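Local structure of periplasmic binding protein (Xylanimonas cellulosilytica, 4MX8) at residues Asp58-Glu66 and Thr145-Ala154; Phe236-Leu247 and Val267-Ala278. The protein probably serves as the extracytoplasmic solute-binding component of an ABC-type uptake system, perhaps for iron-siderophore complexes, as in related proteins of its family. All coordinates share one frame; numbering follows the deposited sequence.

Contact 1: Asp58-Glu66 and Thr145-Ala154; sequences DTIGALGGE and TTFLGKVLGA
Thr145 meets Thr59 where helices 137-152 and 54-62 come together, their short axes 9.9 Å apart at closest approach and inclined at 52°. Methyl CG2 of Thr59 lies 3.9 Å from Thr145 OG1, and a water links the two hydroxyls, at 2.7 Å from Thr59 OG1 while donating to Thr145 OG1. Thr145 OG1 is also bonded to Leu141 O one turn back, and Thr59 OG1 weakly to Val299 N. One turn on, Leu148 splits its methyls: CD1 reaches Thr59 CG2, and CD2 sits 4.0 Å from Ile60 CG1, the two side chains crossing at about a right angle. Gly149 has no side chain, and Leu63 CD1 comes over its backbone, 3.5 Å from Gly149 N; chi1 of Leu63 (-60°) puts CG opposite the carbonyl carbon, and chi2 (176°) sets CD1 anti to CA, extending it toward Gly149. Leu152 then presses CD1 against Ile60 CG2 at 3.8 Å and against Leu63 CB. Shortening Ile60 to an alanine is likely to strip Leu148 CD2 of its packing against CG1, cost Leu152 CD1 its CG2 neighbour and open a gap between the helices. After the Schellman motif at Gly153, Ala154 CB lies 3.7 Å from Leu63 O; a second Schellman motif, at Gly64, ends the partner helix. Ile60 also touches Val51, and Leu63 touches Ala158 of helix 155-179. With no direct hydrogen bond across and one bridging water at the threonine end, the helix pair is joined mainly by interlocking aliphatic branches.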
loop_
_atom_site.group_PDB
_atom_site.type_symbol
_atom_site.label_atom_id
_atom_site.label_comp_id
_atom_site.label_asym_id
_atom_site.label_seq_id
_atom_site.Cartn_x
_atom_site.Cartn_y
_atom_site.Cartn_z
ATOM N N ASP A 58 5.396 0.141 9.128
ATOM C CA ASP A 58 5.967 1.390 8.649
ATOM C C ASP A 58 5.669 2.545 9.610
ATOM O O ASP A 58 6.583 3.151 10.175
ATOM C CB ASP A 58 5.389 1.696 7.266
ATOM C CG ASP A 58 6.031 2.906 6.596
ATOM O OD1 ASP A 58 6.673 3.739 7.287
ATOM O OD2 ASP A 58 5.872 3.032 5.359
ATOM N N THR A 59 4.389 2.845 9.800
ATOM C CA THR A 59 4.015 3.996 10.611
ATOM C C THR A 59 4.481 3.865 12.062
ATOM O O THR A 59 4.999 4.835 12.645
ATOM C CB THR A 59 2.508 4.309 10.530
ATOM O OG1 THR A 59 2.179 4.676 9.181
ATOM C CG2 THR A 59 2.159 5.468 11.434
ATOM N N ILE A 60 4.324 2.675 12.641
ATOM C CA ILE A 60 4.799 2.467 14.015
ATOM C C ILE A 60 6.286 2.827 14.145
ATOM O O ILE A 60 6.680 3.507 15.084
ATOM C CB ILE A 60 4.496 1.064 14.551
ATOM C CG1 ILE A 60 2.990 0.910 14.737
ATOM C CG2 ILE A 60 5.127 0.878 15.883
ATOM C CD1 ILE A 60 2.553 -0.511 14.951
ATOM N N GLY A 61 7.095 2.421 13.176
ATOM C CA GLY A 61 8.497 2.776 13.192
ATOM C C GLY A 61 8.708 4.280 13.098
ATOM O O GLY A 61 9.506 4.854 13.842
ATOM N N ALA A 62 7.969 4.911 12.186
ATOM C CA ALA A 62 8.130 6.330 11.899
ATOM C C ALA A 62 7.732 7.227 13.073
ATOM O O ALA A 62 8.122 8.391 13.129
ATOM C CB ALA A 62 7.334 6.695 10.666
ATOM N N LEU A 63 6.945 6.689 14.000
ATOM C CA LEU A 63 6.520 7.448 15.167
ATOM C C LEU A 63 7.390 7.070 16.364
ATOM O O LEU A 63 7.198 7.556 17.482
ATOM C CB LEU A 63 5.038 7.194 15.462
ATOM C CG LEU A 63 4.005 7.552 14.391
ATOM C CD1 LEU A 63 2.641 7.135 14.868
ATOM C CD2 LEU A 63 4.017 9.038 14.066
ATOM N N GLY A 64 8.352 6.189 16.127
ATOM C CA GLY A 64 9.363 5.912 17.132
ATOM C C GLY A 64 9.239 4.558 17.794
ATOM O O GLY A 64 9.969 4.237 18.736
ATOM N N GLY A 65 8.304 3.759 17.301
ATOM C CA GLY A 65 8.020 2.474 17.905
ATOM C C GLY A 65 9.016 1.411 17.497
ATOM O O GLY A 65 9.996 1.676 16.782
ATOM N N GLU A 66 8.761 0.200 17.967
ATOM C CA GLU A 66 9.614 -0.926 17.664
ATOM C C GLU A 66 8.702 -2.118 17.536
ATOM O O GLU A 66 7.740 -2.251 18.282
ATOM C CB GLU A 66 10.604 -1.160 18.791
ATOM C CG GLU A 66 11.741 -2.095 18.458
ATOM C CD GLU A 66 12.635 -2.335 19.661
ATOM O OE1 GLU A 66 12.091 -2.405 20.785
ATOM O OE2 GLU A 66 13.874 -2.441 19.491
ATOM N N THR A 145 -2.463 7.002 11.156
ATOM C CA THR A 145 -1.297 7.652 11.720
ATOM C C THR A 145 -1.646 8.391 13.008
ATOM O O THR A 145 -0.899 8.356 13.986
ATOM C CB THR A 145 -0.650 8.587 10.724
ATOM O OG1 THR A 145 -0.335 7.837 9.554
ATOM C CG2 THR A 145 0.619 9.185 11.292
ATOM N N THR A 146 -2.788 9.056 13.017
ATOM C CA THR A 146 -3.234 9.696 14.239
ATOM C C THR A 146 -3.480 8.666 15.334
ATOM O O THR A 146 -3.020 8.837 16.458
ATOM C CB THR A 146 -4.502 10.487 14.021
ATOM O OG1 THR A 146 -4.268 11.488 13.025
ATOM C CG2 THR A 146 -4.895 11.139 15.282
ATOM N N PHE A 147 -4.195 7.594 15.002
ATOM C CA PHE A 147 -4.503 6.592 16.007
ATOM C C PHE A 147 -3.264 5.973 16.610
ATOM O O PHE A 147 -3.114 5.939 17.836
ATOM C CB PHE A 147 -5.383 5.459 15.499
ATOM C CG PHE A 147 -5.770 4.516 16.597
ATOM C CD1 PHE A 147 -6.494 4.978 17.692
ATOM C CD2 PHE A 147 -5.343 3.206 16.592
ATOM C CE1 PHE A 147 -6.826 4.132 18.734
ATOM C CE2 PHE A 147 -5.672 2.348 17.641
ATOM C CZ PHE A 147 -6.415 2.815 18.710
ATOM N N LEU A 148 -2.391 5.461 15.744
ATOM C CA LEU A 148 -1.123 4.928 16.202
ATOM C C LEU A 148 -0.370 5.970 17.053
ATOM O O LEU A 148 0.206 5.639 18.091
ATOM C CB LEU A 148 -0.300 4.441 15.025
ATOM C CG LEU A 148 -0.871 3.177 14.368
ATOM C CD1 LEU A 148 -0.109 2.893 13.100
ATOM C CD2 LEU A 148 -0.814 1.954 15.282
ATOM N N GLY A 149 -0.420 7.231 16.646
ATOM C CA GLY A 149 0.086 8.298 17.484
ATOM C C GLY A 149 -0.414 8.262 18.929
ATOM O O GLY A 149 0.359 8.378 19.873
ATOM N N LYS A 150 -1.717 8.102 19.104
ATOM C CA LYS A 150 -2.306 7.972 20.431
ATOM C C LYS A 150 -1.818 6.708 21.161
ATOM O O LYS A 150 -1.478 6.766 22.342
ATOM C CB LYS A 150 -3.825 7.969 20.301
ATOM C CG LYS A 150 -4.588 7.824 21.567
ATOM C CD LYS A 150 -5.908 8.539 21.414
ATOM C CE LYS A 150 -7.060 7.574 21.475
ATOM N NZ LYS A 150 -8.348 8.313 21.628
ATOM N N VAL A 151 -1.780 5.579 20.454
ATOM C CA VAL A 151 -1.293 4.334 21.036
ATOM C C VAL A 151 0.146 4.464 21.531
ATOM O O VAL A 151 0.468 4.026 22.633
ATOM C CB VAL A 151 -1.377 3.164 20.036
ATOM C CG1 VAL A 151 -0.713 1.923 20.603
ATOM C CG2 VAL A 151 -2.818 2.877 19.697
ATOM N N LEU A 152 1.006 5.075 20.722
ATOM C CA LEU A 152 2.430 5.128 21.037
ATOM C C LEU A 152 2.818 6.319 21.904
ATOM O O LEU A 152 3.984 6.468 22.258
ATOM C CB LEU A 152 3.254 5.141 19.755
ATOM C CG LEU A 152 3.080 3.893 18.892
ATOM C CD1 LEU A 152 3.812 4.032 17.577
ATOM C CD2 LEU A 152 3.579 2.678 19.623
ATOM N N GLY A 153 1.853 7.169 22.245
ATOM C CA GLY A 153 2.166 8.397 22.956
ATOM C C GLY A 153 3.080 9.278 22.128
ATOM O O GLY A 153 4.080 9.817 22.620
ATOM N N ALA A 154 2.718 9.405 20.855
ATOM C CA ALA A 154 3.513 10.096 19.854
ATOM C C ALA A 154 2.614 11.021 19.057
ATOM O O ALA A 154 2.756 11.145 17.841
ATOM C CB ALA A 154 4.166 9.098 18.936
HETATM O O HOH W 1 -0.451 4.811 8.611
#

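Contact 2: Phe236-Leu247 and Val267-Ala278; sequences FEFLLEHDPQWL and VLDNEIVNRTTA
The N-terminal end of helix 277-280 is docked on Asp243, the residue that follows helix 236-242. The docking rests on the backbone N-H of Thr277: Thr277 N gives to Asp243 OD2 at 2.7 Å, on its syn side and 22° out of the carboxylate plane. Thr277 OG1 lies 2.5 Å from Asp243 OD1, too short for the exact geometry of that bond to be trusted at this resolution. The first torsion of Asp243, -171°, sets CG away from its own backbone N and turns the carboxylate to Thr277. Ala278 CB packs beside this bond, 3.6 Å from Pro244 O and 3.9 Å from Leu247 CB, where the chain enters strand 246-251.

At the far end Phe236 receives the Asn270 amide over one ring face, with ND2 3.2 Å above the plane and over its centre; amide and ring planes are 46° apart. The amide is fixed at both ends. ND2 donates to Val267 O, which lies close to the amide plane, and Asn270 OD1 accepts from Val273 N at 3.1 Å in an Asx motif. Val273 CG2 approaches Phe236 CD1 at 3.5 Å and also touches Leu239 CD1, while Leu268 CD2 comes to the ring edge. Ile272 reaches Phe236 CB and Leu240 CD2 with CG2, and the Glu237 carboxylate with CD1. Leu193 of strand 192-195 adds further cover to Phe236 and Leu239.

The chemistry thus changes along the interface: the ring and its amide cover lie at one end, aliphatic side chains follow, and at the other the Asp243 carboxylate meets the helix start, where the dipole would probably favour its ionised form.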
loop_
_atom_site.group_PDB
_atom_site.type_symbol
_atom_site.label_atom_id
_atom_site.label_comp_id
_atom_site.label_asym_id
_atom_site.label_seq_id
_atom_site.Cartn_x
_atom_site.Cartn_y
_atom_site.Cartn_z
ATOM N N PHE A 236 -0.294 -4.857 -25.889
ATOM C CA PHE A 236 0.598 -3.741 -26.181
ATOM C C PHE A 236 -0.088 -2.777 -27.139
ATOM O O PHE A 236 0.096 -1.570 -27.053
ATOM C CB PHE A 236 1.915 -4.221 -26.782
ATOM C CG PHE A 236 2.708 -5.095 -25.866
ATOM C CD1 PHE A 236 3.150 -4.618 -24.645
ATOM C CD2 PHE A 236 3.022 -6.390 -26.226
ATOM C CE1 PHE A 236 3.891 -5.431 -23.795
ATOM C CE2 PHE A 236 3.755 -7.195 -25.386
ATOM C CZ PHE A 236 4.191 -6.720 -24.171
ATOM N N GLU A 237 -0.897 -3.318 -28.042
ATOM C CA GLU A 237 -1.644 -2.500 -28.990
ATOM C C GLU A 237 -2.601 -1.503 -28.310
ATOM O O GLU A 237 -2.890 -0.441 -28.861
ATOM C CB GLU A 237 -2.401 -3.389 -29.976
ATOM C CG GLU A 237 -1.508 -4.165 -30.929
ATOM C CD GLU A 237 -1.128 -5.532 -30.395
ATOM O OE1 GLU A 237 -0.689 -6.391 -31.197
ATOM O OE2 GLU A 237 -1.272 -5.751 -29.173
ATOM N N PHE A 238 -3.080 -1.850 -27.119
ATOM C CA PHE A 238 -3.904 -0.949 -26.317
ATOM C C PHE A 238 -3.127 0.323 -26.006
ATOM O O PHE A 238 -3.667 1.425 -26.103
ATOM C CB PHE A 238 -4.335 -1.648 -25.016
ATOM C CG PHE A 238 -5.263 -0.836 -24.140
ATOM C CD1 PHE A 238 -4.763 0.113 -23.248
ATOM C CD2 PHE A 238 -6.639 -1.047 -24.181
ATOM C CE1 PHE A 238 -5.612 0.861 -22.433
ATOM C CE2 PHE A 238 -7.494 -0.310 -23.361
ATOM C CZ PHE A 238 -6.972 0.645 -22.488
ATOM N N LEU A 239 -1.860 0.170 -25.622
ATOM C CA LEU A 239 -1.033 1.325 -25.287
ATOM C C LEU A 239 -0.928 2.217 -26.500
ATOM O O LEU A 239 -1.150 3.421 -26.412
ATOM C CB LEU A 239 0.359 0.904 -24.839
ATOM C CG LEU A 239 0.388 0.113 -23.545
ATOM C CD1 LEU A 239 1.810 -0.249 -23.193
ATOM C CD2 LEU A 239 -0.245 0.929 -22.455
ATOM N N LEU A 240 -0.614 1.601 -27.635
ATOM C CA LEU A 240 -0.406 2.318 -28.884
ATOM C C LEU A 240 -1.669 3.008 -29.375
ATOM O O LEU A 240 -1.610 4.122 -29.884
ATOM C CB LEU A 240 0.087 1.361 -29.955
ATOM C CG LEU A 240 0.620 2.100 -31.164
ATOM C CD1 LEU A 240 1.743 3.016 -30.734
ATOM C CD2 LEU A 240 1.105 1.105 -32.152
ATOM N N GLU A 241 -2.808 2.341 -29.223
ATOM C CA GLU A 241 -4.095 2.903 -29.627
ATOM C C GLU A 241 -4.421 4.198 -28.902
ATOM O O GLU A 241 -4.590 5.240 -29.539
ATOM C CB GLU A 241 -5.224 1.892 -29.405
ATOM C CG GLU A 241 -6.622 2.498 -29.392
ATOM C CD GLU A 241 -7.712 1.466 -29.616
ATOM O OE1 GLU A 241 -7.481 0.272 -29.321
ATOM O OE2 GLU A 241 -8.802 1.850 -30.100
ATOM N N HIS A 242 -4.493 4.115 -27.575
ATOM C CA HIS A 242 -4.891 5.227 -26.718
ATOM C C HIS A 242 -3.729 6.151 -26.398
ATOM O O HIS A 242 -3.934 7.295 -25.971
ATOM C CB HIS A 242 -5.514 4.690 -25.431
ATOM C CG HIS A 242 -6.705 3.827 -25.676
ATOM N ND1 HIS A 242 -7.849 4.297 -26.280
ATOM C CD2 HIS A 242 -6.920 2.513 -25.434
ATOM C CE1 HIS A 242 -8.725 3.314 -26.388
ATOM N NE2 HIS A 242 -8.185 2.220 -25.884
ATOM N N ASP A 243 -2.520 5.632 -26.609
ATOM C CA ASP A 243 -1.272 6.395 -26.531
ATOM C C ASP A 243 -1.232 7.492 -25.468
ATOM O O ASP A 243 -1.374 8.672 -25.779
ATOM C CB ASP A 243 -0.913 6.961 -27.905
ATOM C CG ASP A 243 0.470 7.576 -27.935
ATOM O OD1 ASP A 243 0.630 8.614 -28.611
ATOM O OD2 ASP A 243 1.388 7.026 -27.272
ATOM N N PRO A 244 -1.044 7.094 -24.206
ATOM C CA PRO A 244 -0.944 8.049 -23.107
ATOM C C PRO A 244 0.380 8.786 -23.179
ATOM O O PRO A 244 1.371 8.202 -23.636
ATOM C CB PRO A 244 -0.987 7.159 -21.861
ATOM C CG PRO A 244 -0.495 5.841 -22.314
ATOM C CD PRO A 244 -0.880 5.701 -23.759
ATOM N N GLN A 245 0.379 10.047 -22.749
ATOM C CA GLN A 245 1.580 10.863 -22.723
ATOM C C GLN A 245 2.600 10.344 -21.710
ATOM O O GLN A 245 3.800 10.361 -21.964
ATOM C CB GLN A 245 1.219 12.313 -22.406
ATOM C CG GLN A 245 2.401 13.256 -22.499
ATOM C CD GLN A 245 2.803 13.503 -23.931
ATOM O OE1 GLN A 245 1.961 13.462 -24.823
ATOM N NE2 GLN A 245 4.093 13.750 -24.167
ATOM N N TRP A 246 2.116 9.894 -20.557
ATOM C CA TRP A 246 2.978 9.346 -19.526
ATOM C C TRP A 246 2.491 7.947 -19.194
ATOM O O TRP A 246 1.274 7.723 -19.072
ATOM C CB TRP A 246 2.884 10.207 -18.282
ATOM C CG TRP A 246 3.298 11.594 -18.488
ATOM C CD1 TRP A 246 2.494 12.656 -18.766
ATOM C CD2 TRP A 246 4.631 12.096 -18.440
ATOM N NE1 TRP A 246 3.249 13.797 -18.892
ATOM C CE2 TRP A 246 4.568 13.474 -18.698
ATOM C CE3 TRP A 246 5.874 11.511 -18.203
ATOM C CZ2 TRP A 246 5.707 14.282 -18.723
ATOM C CZ3 TRP A 246 7.004 12.312 -18.233
ATOM C CH2 TRP A 246 6.911 13.683 -18.492
ATOM N N LEU A 247 3.430 7.009 -19.054
ATOM C CA LEU A 247 3.108 5.634 -18.680
ATOM C C LEU A 247 3.760 5.332 -17.342
ATOM O O LEU A 247 4.987 5.422 -17.218
ATOM C CB LEU A 247 3.611 4.657 -19.741
ATOM C CG LEU A 247 3.309 3.156 -19.611
ATOM C CD1 LEU A 247 1.853 2.866 -19.897
ATOM C CD2 LEU A 247 4.190 2.357 -20.548
ATOM N N VAL A 267 9.960 -6.373 -20.667
ATOM C CA VAL A 267 8.641 -6.727 -21.181
ATOM C C VAL A 267 8.082 -5.626 -22.077
ATOM O O VAL A 267 7.445 -5.902 -23.090
ATOM C CB VAL A 267 7.655 -6.980 -20.031
ATOM C CG1 VAL A 267 6.229 -7.050 -20.542
ATOM C CG2 VAL A 267 8.024 -8.247 -19.293
ATOM N N LEU A 268 8.330 -4.376 -21.691
ATOM C CA LEU A 268 7.862 -3.211 -22.442
ATOM C C LEU A 268 8.839 -2.805 -23.549
ATOM O O LEU A 268 8.645 -1.800 -24.227
ATOM C CB LEU A 268 7.613 -2.033 -21.498
ATOM C CG LEU A 268 6.487 -2.230 -20.492
ATOM C CD1 LEU A 268 6.420 -1.058 -19.523
ATOM C CD2 LEU A 268 5.158 -2.409 -21.208
ATOM N N ASP A 269 9.894 -3.587 -23.730
ATOM C CA ASP A 269 10.816 -3.347 -24.829
ATOM C C ASP A 269 10.421 -4.192 -26.039
ATOM O O ASP A 269 11.019 -5.239 -26.304
ATOM C CB ASP A 269 12.258 -3.648 -24.407
ATOM C CG ASP A 269 13.270 -3.029 -25.339
ATOM O OD1 ASP A 269 12.886 -2.110 -26.094
ATOM O OD2 ASP A 269 14.443 -3.454 -25.318
ATOM N N ASN A 270 9.395 -3.738 -26.751
ATOM C CA ASN A 270 8.916 -4.413 -27.952
ATOM C C ASN A 270 8.517 -3.433 -29.061
ATOM O O ASN A 270 8.070 -2.328 -28.776
ATOM C CB ASN A 270 7.760 -5.349 -27.612
ATOM C CG ASN A 270 6.537 -4.615 -27.152
ATOM O OD1 ASN A 270 5.776 -4.096 -27.961
ATOM N ND2 ASN A 270 6.327 -4.575 -25.847
ATOM N N GLU A 271 8.695 -3.838 -30.318
ATOM C CA GLU A 271 8.401 -2.976 -31.476
ATOM C C GLU A 271 7.141 -2.092 -31.360
ATOM O O GLU A 271 7.127 -0.978 -31.872
ATOM C CB GLU A 271 8.325 -3.811 -32.755
ATOM C CG GLU A 271 7.190 -3.415 -33.683
ATOM C CD GLU A 271 6.100 -4.464 -33.785
ATOM O OE1 GLU A 271 6.403 -5.662 -33.588
ATOM O OE2 GLU A 271 4.941 -4.089 -34.078
ATOM N N ILE A 272 6.104 -2.593 -30.689
ATOM C CA ILE A 272 4.843 -1.872 -30.535
ATOM C C ILE A 272 4.946 -0.746 -29.505
ATOM O O ILE A 272 4.698 0.414 -29.815
ATOM C CB ILE A 272 3.715 -2.816 -30.084
ATOM C CG1 ILE A 272 3.577 -4.000 -31.041
ATOM C CG2 ILE A 272 2.402 -2.067 -29.947
ATOM C CD1 ILE A 272 2.423 -4.911 -30.704
ATOM N N VAL A 273 5.299 -1.096 -28.274
ATOM C CA VAL A 273 5.477 -0.106 -27.225
ATOM C C VAL A 273 6.523 0.945 -27.593
ATOM O O VAL A 273 6.373 2.102 -27.246
ATOM C CB VAL A 273 5.792 -0.759 -25.844
ATOM C CG1 VAL A 273 6.276 0.278 -24.843
ATOM C CG2 VAL A 273 4.564 -1.473 -25.291
ATOM N N ASN A 274 7.573 0.573 -28.313
ATOM C CA ASN A 274 8.584 1.575 -28.669
ATOM C C ASN A 274 8.102 2.648 -29.643
ATOM O O ASN A 274 8.811 3.623 -29.876
ATOM C CB ASN A 274 9.856 0.930 -29.213
ATOM C CG ASN A 274 10.552 0.072 -28.192
ATOM O OD1 ASN A 274 10.889 -1.072 -28.469
ATOM N ND2 ASN A 274 10.777 0.617 -27.002
ATOM N N ARG A 275 6.909 2.455 -30.211
ATOM C CA ARG A 275 6.307 3.400 -31.157
ATOM C C ARG A 275 5.393 4.360 -30.410
ATOM O O ARG A 275 5.019 5.421 -30.902
ATOM C CB ARG A 275 5.501 2.653 -32.212
ATOM C CG ARG A 275 6.318 2.159 -33.380
ATOM C CD ARG A 275 5.439 1.527 -34.437
ATOM N NE ARG A 275 5.073 0.145 -34.133
ATOM C CZ ARG A 275 3.848 -0.347 -34.279
ATOM N NH1 ARG A 275 2.876 0.436 -34.710
ATOM N NH2 ARG A 275 3.588 -1.614 -33.994
ATOM N N THR A 276 5.044 3.946 -29.203
ATOM C CA THR A 276 4.231 4.698 -28.262
ATOM C C THR A 276 4.842 6.073 -27.957
ATOM O O THR A 276 6.065 6.216 -27.918
ATOM C CB THR A 276 4.093 3.829 -27.001
ATOM O OG1 THR A 276 2.880 3.072 -27.082
ATOM C CG2 THR A 276 4.152 4.623 -25.722
ATOM N N THR A 277 4.000 7.090 -27.767
ATOM C CA THR A 277 4.511 8.424 -27.440
ATOM C C THR A 277 5.304 8.394 -26.144
ATOM O O THR A 277 6.425 8.916 -26.082
ATOM C CB THR A 277 3.397 9.483 -27.310
ATOM O OG1 THR A 277 2.833 9.752 -28.597
ATOM C CG2 THR A 277 3.953 10.779 -26.746
ATOM N N ALA A 278 4.711 7.780 -25.116
ATOM C CA ALA A 278 5.363 7.652 -23.821
ATOM C C ALA A 278 6.797 7.123 -23.951
ATOM O O ALA A 278 7.724 7.667 -23.364
ATOM C CB ALA A 278 4.542 6.767 -22.905
#

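In the fold
From the N terminus, contact 1 comes first: residues 145-154 return to 58-66 after 78 intervening residues that include strands 67-70 and 108-111. The chain then runs through the long helix 155-179 to the part of the protein holding the mixed sheet. There contact 2 closes a much shorter loop, of 19 residues, tying helix 236-242 and the start of strand 246-251 to the approach to helix 277-280. The two loops lie in series, neither nested nor crossed. The centres of contact 1 and contact 2 are about 42 Å apart, on opposite sides of the chain's centre. The nearest atoms of contact 1 and contact 2 are about 23 Å apart. This separation is consistent with the two-lobed, helix-linked fold of this family, one contact belonging to each lobe.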